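Local coordinates for protein PBP5 (Haemophilus influenzae, PDB 3A3J) that removes C-terminal D-alanyl residues from sugar-peptide cell wall precursors as a D-alanyl-D-alanine carboxypeptidase, at residues Val115-Asn123 / Asn133-Gly141; Pro4-Val13 / Thr24-Gln32. All coordinates share one frame; numbering follows the deposited sequence.

Contact 1: residues Val115-Asn123 / Asn133-Gly141; sequences VPNFVETMN and NTNFTTPHG
V119 and N123, one helical turn apart on 115-123, face the irregular chain 133-141 at T138 and F136, with CA-CA distances of 5.9 Å for V119 to T138 and 6.4 Å for N123 to F136. N123 makes the polar grip with both ends of its amide. N123 OD1 accepts from F136 N (3.1 Å) and N123 ND2 donates to F136 O (3.0 Å). Both bonds are nearly straight, at 166° and 163°, and each donor lies in the carbonyl plane on a lone pair, so the pair of bonds fixes the rotation of the amide.

The chain of M122 bends at the sulfur (chi3 86°), which lays M122 CE over one face of the F136 ring, 3.8 Å from F136 CG and offset toward the rim. The same methyl, M122 CE, also meets T138 O at 3.4 Å. Against the ring this is a CH-pi contact, with the sulfur placed obliquely in a Met-aromatic arrangement. The two methyls of V119 divide the backbone between them: CG1 lies 3.5 Å from F136 O, while CG2 meets the T137 carbonyl and the T138 amide. Farther along, V115 CG1 touches P139 CD at 3.6 Å, and the F118 ring approaches P139 CB obliquely.

T138 OG1 accepts from G141 N, an ST motif spanning P139 and H140. There H140 O bonds K39 NZ and P139 O bonds T42 OG1. The arrangement is thus a loop packed on helix 115-128 and adjoining the active site of a serine D,D-peptidase, tied directly to K39, the likely proton acceptor.

Contact 2: residues Pro4-Val13 / Thr24-Gln32; sequences PPQITAQTYV and TALNPDQRQ
Y12 and L26 form the interlocking centre of this contact. The Y12 ring is the filling: L26 N sits over the centre of one face and I7 CG2 over the rim of the opposite face, while T24 CG2 comes in at the edge. L26 CB presses on the same face as its own N, 3.2 Å from Y12 CE2. Y12 CG, between backbone N and carbonyl carbon (chi1 65°), folds the ring back over the neighbouring strand. L26 CD2 rests against the carbonyl oxygens of A9 and Q10, 3.6 Å from each. On the other sheet face, V13 CG2 sits over the notch formed by A25 CB and P28 CB.

Y12 and L26 are an antiparallel hydrogen-bonded pair, Y12 N to L26 O and L26 N to Y12 O both 3.1 Å. Where Q10 and T11 form a classic bulge opposite M230, side-chain amides take over: N27 ND2 donates to Q10 O nearly along its C=O axis, and Q32 NE2 donates to Q10 OE1 (3.2 Å), amide planes 81° apart. The chemistry is divided: a ring clamped between L26 and I7, a separate apolar cluster, and hydrogen bonds from uncharged side-chain amides extending the strand pairing.

Overall arrangement
Contact 2 closes before contact 1 opens along the chain, and their centres lie 24 Å apart, both within the D-alanyl-D-alanine carboxypeptidase part of the chain. Contact 2 pairs strand 25-26, at one border of the five-stranded antiparallel sheet, with strand 11-16; contact 1 joins helix 115-128 to the loop leading to helix 151-164. The two meet where R31 NE probably bonds N133 OD1, at 3.0 Å. Helix 151-164 is a second bridge, since A151 touches T11 and V13 while D153 binds T134. Contact 1 lies near K39 and S36, whereas contact 2 lies away from the catalytic residues, so their junction connects the sheet border to the helical region beside the active site.

Contact 1: residues Val115-Asn123 / Asn133-Gly141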
loop_
_atom_site.group_PDB
_atom_site.type_symbol
_atom_site.label_atom_id
_atom_site.label_comp_id
_atom_site.label_asym_id
_atom_site.label_seq_id
_atom_site.Cartn_x
_atom_site.Cartn_y
_atom_site.Cartn_z
ATOM N N VAL A 115 4.892 9.795 22.406
ATOM C CA VAL A 115 4.234 9.975 21.110
ATOM C C VAL A 115 5.095 10.733 20.084
ATOM O O VAL A 115 5.187 10.308 18.910
ATOM C CB VAL A 115 2.811 10.640 21.286
ATOM C CG1 VAL A 115 2.210 10.993 19.967
ATOM C CG2 VAL A 115 1.875 9.640 22.052
ATOM N N PRO A 116 5.707 11.860 20.498
ATOM C CA PRO A 116 6.600 12.519 19.516
ATOM C C PRO A 116 7.685 11.557 18.950
ATOM O O PRO A 116 8.015 11.626 17.778
ATOM C CB PRO A 116 7.200 13.698 20.320
ATOM C CG PRO A 116 6.125 14.023 21.333
ATOM C CD PRO A 116 5.589 12.639 21.754
ATOM N N ASN A 117 8.202 10.636 19.740
ATOM C CA ASN A 117 9.260 9.804 19.209
ATOM C C ASN A 117 8.648 8.788 18.220
ATOM O O ASN A 117 9.223 8.516 17.154
ATOM C CB ASN A 117 9.974 9.100 20.344
ATOM C CG ASN A 117 10.826 10.070 21.197
ATOM O OD1 ASN A 117 11.074 11.236 20.824
ATOM N ND2 ASN A 117 11.256 9.588 22.342
ATOM N N PHE A 118 7.467 8.243 18.560
ATOM C CA PHE A 118 6.806 7.281 17.699
ATOM C C PHE A 118 6.503 7.875 16.347
ATOM O O PHE A 118 6.649 7.211 15.347
ATOM C CB PHE A 118 5.495 6.790 18.317
ATOM C CG PHE A 118 4.732 5.840 17.443
ATOM C CD1 PHE A 118 4.956 4.478 17.531
ATOM C CD2 PHE A 118 3.762 6.317 16.542
ATOM C CE1 PHE A 118 4.199 3.610 16.755
ATOM C CE2 PHE A 118 3.024 5.462 15.751
ATOM C CZ PHE A 118 3.236 4.113 15.867
ATOM N N VAL A 119 6.066 9.114 16.350
ATOM C CA VAL A 119 5.667 9.797 15.176
ATOM C C VAL A 119 6.879 9.863 14.216
ATOM O O VAL A 119 6.725 9.963 12.985
ATOM C CB VAL A 119 5.190 11.238 15.508
ATOM C CG1 VAL A 119 5.072 11.992 14.282
ATOM C CG2 VAL A 119 3.801 11.269 16.223
ATOM N N GLU A 120 8.092 9.848 14.800
ATOM C CA GLU A 120 9.293 10.067 14.034
ATOM C C GLU A 120 9.603 8.788 13.256
ATOM O O GLU A 120 10.128 8.862 12.149
ATOM C CB GLU A 120 10.435 10.479 14.973
ATOM C CG GLU A 120 11.416 11.301 14.297
ATOM C CD GLU A 120 10.769 12.372 13.403
ATOM O OE1 GLU A 120 9.831 13.098 13.824
ATOM O OE2 GLU A 120 11.256 12.510 12.272
ATOM N N THR A 121 9.302 7.633 13.857
ATOM C CA THR A 121 9.328 6.366 13.145
ATOM C C THR A 121 8.338 6.324 11.957
ATOM O O THR A 121 8.643 5.722 10.903
ATOM C CB THR A 121 9.043 5.241 14.090
ATOM O OG1 THR A 121 10.091 5.206 15.042
ATOM C CG2 THR A 121 9.067 3.866 13.383
ATOM N N MET A 122 7.192 6.978 12.114
ATOM C CA MET A 122 6.195 7.058 11.088
ATOM C C MET A 122 6.859 7.788 9.962
ATOM O O MET A 122 6.698 7.423 8.792
ATOM C CB MET A 122 4.925 7.869 11.547
ATOM C CG MET A 122 4.034 7.135 12.580
ATOM S SD MET A 122 2.764 8.297 13.163
ATOM C CE MET A 122 1.461 8.087 11.894
ATOM N N ASN A 123 7.592 8.853 10.317
ATOM C CA ASN A 123 8.196 9.703 9.278
ATOM C C ASN A 123 9.445 9.027 8.718
ATOM O O ASN A 123 9.761 9.227 7.601
ATOM C CB ASN A 123 8.472 11.115 9.722
ATOM C CG ASN A 123 7.187 11.926 9.894
ATOM O OD1 ASN A 123 6.246 11.754 9.134
ATOM N ND2 ASN A 123 7.150 12.822 10.898
ATOM N N ASN A 133 4.957 13.722 -0.502
ATOM C CA ASN A 133 3.853 14.566 -0.174
ATOM C C ASN A 133 3.109 14.142 1.102
ATOM O O ASN A 133 1.905 14.429 1.269
ATOM C CB ASN A 133 2.901 14.569 -1.370
ATOM C CG ASN A 133 3.388 15.487 -2.477
ATOM O OD1 ASN A 133 3.655 16.647 -2.231
ATOM N ND2 ASN A 133 3.503 14.966 -3.690
ATOM N N THR A 134 3.827 13.453 1.969
ATOM C CA THR A 134 3.311 13.071 3.233
ATOM C C THR A 134 4.116 13.563 4.428
ATOM O O THR A 134 5.353 13.438 4.428
ATOM C CB THR A 134 3.263 11.554 3.274
ATOM O OG1 THR A 134 2.438 11.130 2.187
ATOM C CG2 THR A 134 2.618 11.063 4.577
ATOM N N ASN A 135 3.443 14.067 5.481
ATOM C CA ASN A 135 4.144 14.301 6.749
ATOM C C ASN A 135 3.208 14.105 7.951
ATOM O O ASN A 135 2.155 14.694 8.009
ATOM C CB ASN A 135 4.702 15.744 6.821
ATOM C CG ASN A 135 5.494 15.980 8.092
ATOM O OD1 ASN A 135 6.517 15.378 8.265
ATOM N ND2 ASN A 135 4.969 16.745 9.010
ATOM N N PHE A 136 3.618 13.304 8.913
ATOM C CA PHE A 136 2.770 13.041 10.072
ATOM C C PHE A 136 3.242 13.836 11.282
ATOM O O PHE A 136 4.449 13.996 11.523
ATOM C CB PHE A 136 2.757 11.554 10.390
ATOM C CG PHE A 136 2.213 10.714 9.279
ATOM C CD1 PHE A 136 0.866 10.820 8.903
ATOM C CD2 PHE A 136 3.036 9.866 8.558
ATOM C CE1 PHE A 136 0.347 10.057 7.862
ATOM C CE2 PHE A 136 2.495 9.108 7.473
ATOM C CZ PHE A 136 1.175 9.198 7.147
ATOM N N THR A 137 2.276 14.290 12.067
ATOM C CA THR A 137 2.563 14.927 13.356
ATOM C C THR A 137 1.912 14.175 14.526
ATOM O O THR A 137 2.125 14.564 15.631
ATOM C CB THR A 137 2.035 16.358 13.392
ATOM O OG1 THR A 137 0.637 16.331 13.113
ATOM C CG2 THR A 137 2.764 17.347 12.375
ATOM N N THR A 138 1.142 13.092 14.294
ATOM C CA THR A 138 0.340 12.432 15.324
ATOM C C THR A 138 0.239 11.003 14.937
ATOM O O THR A 138 0.416 10.663 13.771
ATOM C CB THR A 138 -1.134 12.958 15.342
ATOM O OG1 THR A 138 -1.785 12.648 14.080
ATOM C CG2 THR A 138 -1.213 14.474 15.620
ATOM N N PRO A 139 -0.104 10.136 15.898
ATOM C CA PRO A 139 -0.354 8.759 15.479
ATOM C C PRO A 139 -1.851 8.501 15.068
ATOM O O PRO A 139 -2.176 7.399 14.566
ATOM C CB PRO A 139 0.026 7.961 16.712
ATOM C CG PRO A 139 -0.292 8.879 17.870
ATOM C CD PRO A 139 -0.193 10.306 17.374
ATOM N N HIS A 140 -2.718 9.521 15.190
ATOM C CA HIS A 140 -4.121 9.304 14.929
ATOM C C HIS A 140 -4.708 10.097 13.791
ATOM O O HIS A 140 -5.768 9.736 13.326
ATOM C CB HIS A 140 -4.933 9.603 16.203
ATOM C CG HIS A 140 -4.474 10.832 16.953
ATOM N ND1 HIS A 140 -4.522 12.103 16.416
ATOM C CD2 HIS A 140 -3.963 10.974 18.211
ATOM C CE1 HIS A 140 -4.065 12.978 17.299
ATOM N NE2 HIS A 140 -3.731 12.318 18.402
ATOM N N GLY A 141 -4.122 11.237 13.417
ATOM C CA GLY A 141 -4.590 11.959 12.239
ATOM C C GLY A 141 -5.448 13.189 12.509
ATOM O O GLY A 141 -6.045 13.757 11.593
#

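Contact 2: residues Pro4-Val13 / Thr24-Gln32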
loop_
_atom_site.group_PDB
_atom_site.type_symbol
_atom_site.label_atom_id
_atom_site.label_comp_id
_atom_site.label_asym_id
_atom_site.label_seq_id
_atom_site.Cartn_x
_atom_site.Cartn_y
_atom_site.Cartn_z
ATOM N N PRO A 4 -12.022 7.068 -18.645
ATOM C CA PRO A 4 -12.039 7.031 -17.175
ATOM C C PRO A 4 -13.442 7.361 -16.622
ATOM O O PRO A 4 -14.163 8.163 -17.227
ATOM C CB PRO A 4 -11.049 8.150 -16.794
ATOM C CG PRO A 4 -10.938 9.035 -18.034
ATOM C CD PRO A 4 -11.098 8.081 -19.181
ATOM N N PRO A 5 -13.838 6.771 -15.476
ATOM C CA PRO A 5 -15.166 7.136 -15.024
ATOM C C PRO A 5 -15.155 8.542 -14.478
ATOM O O PRO A 5 -14.100 9.136 -14.257
ATOM C CB PRO A 5 -15.481 6.119 -13.902
ATOM C CG PRO A 5 -14.224 5.309 -13.697
ATOM C CD PRO A 5 -13.105 6.042 -14.435
ATOM N N GLN A 6 -16.344 9.081 -14.308
ATOM C CA GLN A 6 -16.504 10.371 -13.707
ATOM C C GLN A 6 -16.703 10.169 -12.200
ATOM O O GLN A 6 -17.629 9.491 -11.787
ATOM C CB GLN A 6 -17.695 11.064 -14.339
ATOM C CG GLN A 6 -18.205 12.191 -13.511
ATOM C CD GLN A 6 -17.363 13.427 -13.677
ATOM O OE1 GLN A 6 -17.102 14.159 -12.705
ATOM N NE2 GLN A 6 -16.930 13.687 -14.920
ATOM N N ILE A 7 -15.833 10.777 -11.390
ATOM C CA ILE A 7 -15.668 10.434 -9.967
ATOM C C ILE A 7 -15.921 11.683 -9.191
ATOM O O ILE A 7 -15.371 12.725 -9.525
ATOM C CB ILE A 7 -14.249 9.985 -9.737
ATOM C CG1 ILE A 7 -14.014 8.724 -10.567
ATOM C CG2 ILE A 7 -13.955 9.696 -8.240
ATOM C CD1 ILE A 7 -14.850 7.528 -10.075
ATOM N N THR A 8 -16.781 11.602 -8.187
ATOM C CA THR A 8 -17.059 12.740 -7.329
ATOM C C THR A 8 -16.061 12.740 -6.179
ATOM O O THR A 8 -16.284 12.050 -5.166
ATOM C CB THR A 8 -18.460 12.555 -6.756
ATOM O OG1 THR A 8 -19.394 13.019 -7.710
ATOM C CG2 THR A 8 -18.684 13.325 -5.507
ATOM N N ALA A 9 -14.950 13.451 -6.315
ATOM C CA ALA A 9 -13.956 13.460 -5.234
ATOM C C ALA A 9 -12.928 14.492 -5.562
ATOM O O ALA A 9 -12.637 14.715 -6.724
ATOM C CB ALA A 9 -13.302 12.131 -5.103
ATOM N N GLN A 10 -12.338 15.108 -4.553
ATOM C CA GLN A 10 -11.394 16.170 -4.819
ATOM C C GLN A 10 -10.151 15.577 -5.429
ATOM O O GLN A 10 -9.543 16.182 -6.300
ATOM C CB GLN A 10 -11.060 16.911 -3.532
ATOM C CG GLN A 10 -12.210 17.688 -2.916
ATOM C CD GLN A 10 -11.685 18.730 -1.876
ATOM O OE1 GLN A 10 -10.507 18.734 -1.521
ATOM N NE2 GLN A 10 -12.562 19.584 -1.393
ATOM N N THR A 11 -9.805 14.353 -5.032
ATOM C CA THR A 11 -8.536 13.758 -5.372
ATOM C C THR A 11 -8.812 12.280 -5.360
ATOM O O THR A 11 -9.670 11.864 -4.591
ATOM C CB THR A 11 -7.551 14.027 -4.174
ATOM O OG1 THR A 11 -6.972 15.322 -4.284
ATOM C CG2 THR A 11 -6.561 13.016 -4.030
ATOM N N TYR A 12 -8.087 11.486 -6.162
ATOM C CA TYR A 12 -8.184 10.061 -6.125
ATOM C C TYR A 12 -7.135 9.373 -6.964
ATOM O O TYR A 12 -6.520 9.962 -7.861
ATOM C CB TYR A 12 -9.562 9.619 -6.632
ATOM C CG TYR A 12 -9.889 9.910 -8.109
ATOM C CD1 TYR A 12 -9.497 9.042 -9.139
ATOM C CD2 TYR A 12 -10.619 11.006 -8.438
ATOM C CE1 TYR A 12 -9.851 9.311 -10.493
ATOM C CE2 TYR A 12 -10.975 11.257 -9.693
ATOM C CZ TYR A 12 -10.610 10.431 -10.728
ATOM O OH TYR A 12 -11.005 10.812 -11.989
ATOM N N VAL A 13 -6.934 8.104 -6.723
ATOM C CA VAL A 13 -5.974 7.415 -7.523
ATOM C C VAL A 13 -6.492 5.992 -7.566
ATOM O O VAL A 13 -7.153 5.561 -6.602
ATOM C CB VAL A 13 -4.546 7.454 -6.882
ATOM C CG1 VAL A 13 -4.356 6.294 -5.965
ATOM C CG2 VAL A 13 -3.504 7.337 -7.938
ATOM N N THR A 24 -5.905 5.298 -13.340
ATOM C CA THR A 24 -6.572 6.606 -13.543
ATOM C C THR A 24 -6.273 7.486 -12.297
ATOM O O THR A 24 -5.840 6.941 -11.330
ATOM C CB THR A 24 -8.112 6.459 -13.869
ATOM O OG1 THR A 24 -8.618 7.737 -14.189
ATOM C CG2 THR A 24 -8.979 5.916 -12.700
ATOM N N ALA A 25 -6.392 8.825 -12.356
ATOM C CA ALA A 25 -6.056 9.679 -11.219
ATOM C C ALA A 25 -6.601 11.099 -11.415
ATOM O O ALA A 25 -6.795 11.541 -12.539
ATOM C CB ALA A 25 -4.521 9.715 -10.979
ATOM N N LEU A 26 -6.860 11.797 -10.315
ATOM C CA LEU A 26 -7.154 13.228 -10.309
ATOM C C LEU A 26 -6.377 13.834 -9.122
ATOM O O LEU A 26 -6.557 13.383 -7.996
ATOM C CB LEU A 26 -8.659 13.459 -10.146
ATOM C CG LEU A 26 -9.033 14.922 -9.928
ATOM C CD1 LEU A 26 -8.590 15.732 -11.172
ATOM C CD2 LEU A 26 -10.490 15.135 -9.622
ATOM N N ASN A 27 -5.482 14.794 -9.383
ATOM C CA ASN A 27 -4.593 15.426 -8.395
ATOM C C ASN A 27 -3.988 14.426 -7.430
ATOM O O ASN A 27 -4.125 14.575 -6.240
ATOM C CB ASN A 27 -5.360 16.443 -7.563
ATOM C CG ASN A 27 -6.073 17.432 -8.405
ATOM O OD1 ASN A 27 -5.494 17.981 -9.322
ATOM N ND2 ASN A 27 -7.351 17.683 -8.105
ATOM N N PRO A 28 -3.303 13.421 -7.955
ATOM C CA PRO A 28 -2.846 12.340 -7.121
ATOM C C PRO A 28 -1.808 12.803 -6.086
ATOM O O PRO A 28 -1.569 12.078 -5.115
ATOM C CB PRO A 28 -2.177 11.368 -8.122
ATOM C CG PRO A 28 -1.888 12.196 -9.370
ATOM C CD PRO A 28 -2.939 13.280 -9.393
ATOM N N ASP A 29 -1.132 13.931 -6.366
ATOM C CA ASP A 29 0.002 14.432 -5.563
ATOM C C ASP A 29 -0.438 15.688 -4.824
ATOM O O ASP A 29 0.293 16.237 -4.033
ATOM C CB ASP A 29 1.245 14.746 -6.418
ATOM C CG ASP A 29 1.794 13.522 -7.125
ATOM O OD1 ASP A 29 2.053 12.486 -6.458
ATOM O OD2 ASP A 29 1.965 13.585 -8.380
ATOM N N GLN A 30 -1.674 16.115 -5.008
ATOM C CA GLN A 30 -2.156 17.248 -4.194
ATOM C C GLN A 30 -2.255 16.890 -2.686
ATOM O O GLN A 30 -2.720 15.803 -2.309
ATOM C CB GLN A 30 -3.474 17.747 -4.711
ATOM C CG GLN A 30 -4.007 18.947 -3.963
ATOM C CD GLN A 30 -5.480 19.118 -4.270
ATOM O OE1 GLN A 30 -6.316 19.101 -3.375
ATOM N NE2 GLN A 30 -5.801 19.195 -5.539
ATOM N N ARG A 31 -1.772 17.780 -1.836
ATOM C CA ARG A 31 -1.755 17.511 -0.383
ATOM C C ARG A 31 -3.159 17.621 0.274
ATOM O O ARG A 31 -3.926 18.558 0.013
ATOM C CB ARG A 31 -0.755 18.440 0.334
ATOM C CG ARG A 31 0.651 18.089 -0.084
ATOM C CD ARG A 31 1.667 19.075 0.327
ATOM N NE ARG A 31 2.981 18.476 0.096
ATOM C CZ ARG A 31 4.104 18.875 0.704
ATOM N NH1 ARG A 31 4.061 19.889 1.550
ATOM N NH2 ARG A 31 5.268 18.264 0.469
ATOM N N GLN A 32 -3.458 16.651 1.125
ATOM C CA GLN A 32 -4.738 16.512 1.738
ATOM C C GLN A 32 -4.533 16.156 3.207
ATOM O O GLN A 32 -3.564 15.467 3.568
ATOM C CB GLN A 32 -5.488 15.341 1.077
ATOM C CG GLN A 32 -6.109 15.684 -0.250
ATOM C CD GLN A 32 -7.424 16.357 -0.050
ATOM O OE1 GLN A 32 -8.119 16.076 0.903
ATOM N NE2 GLN A 32 -7.764 17.241 -0.925
#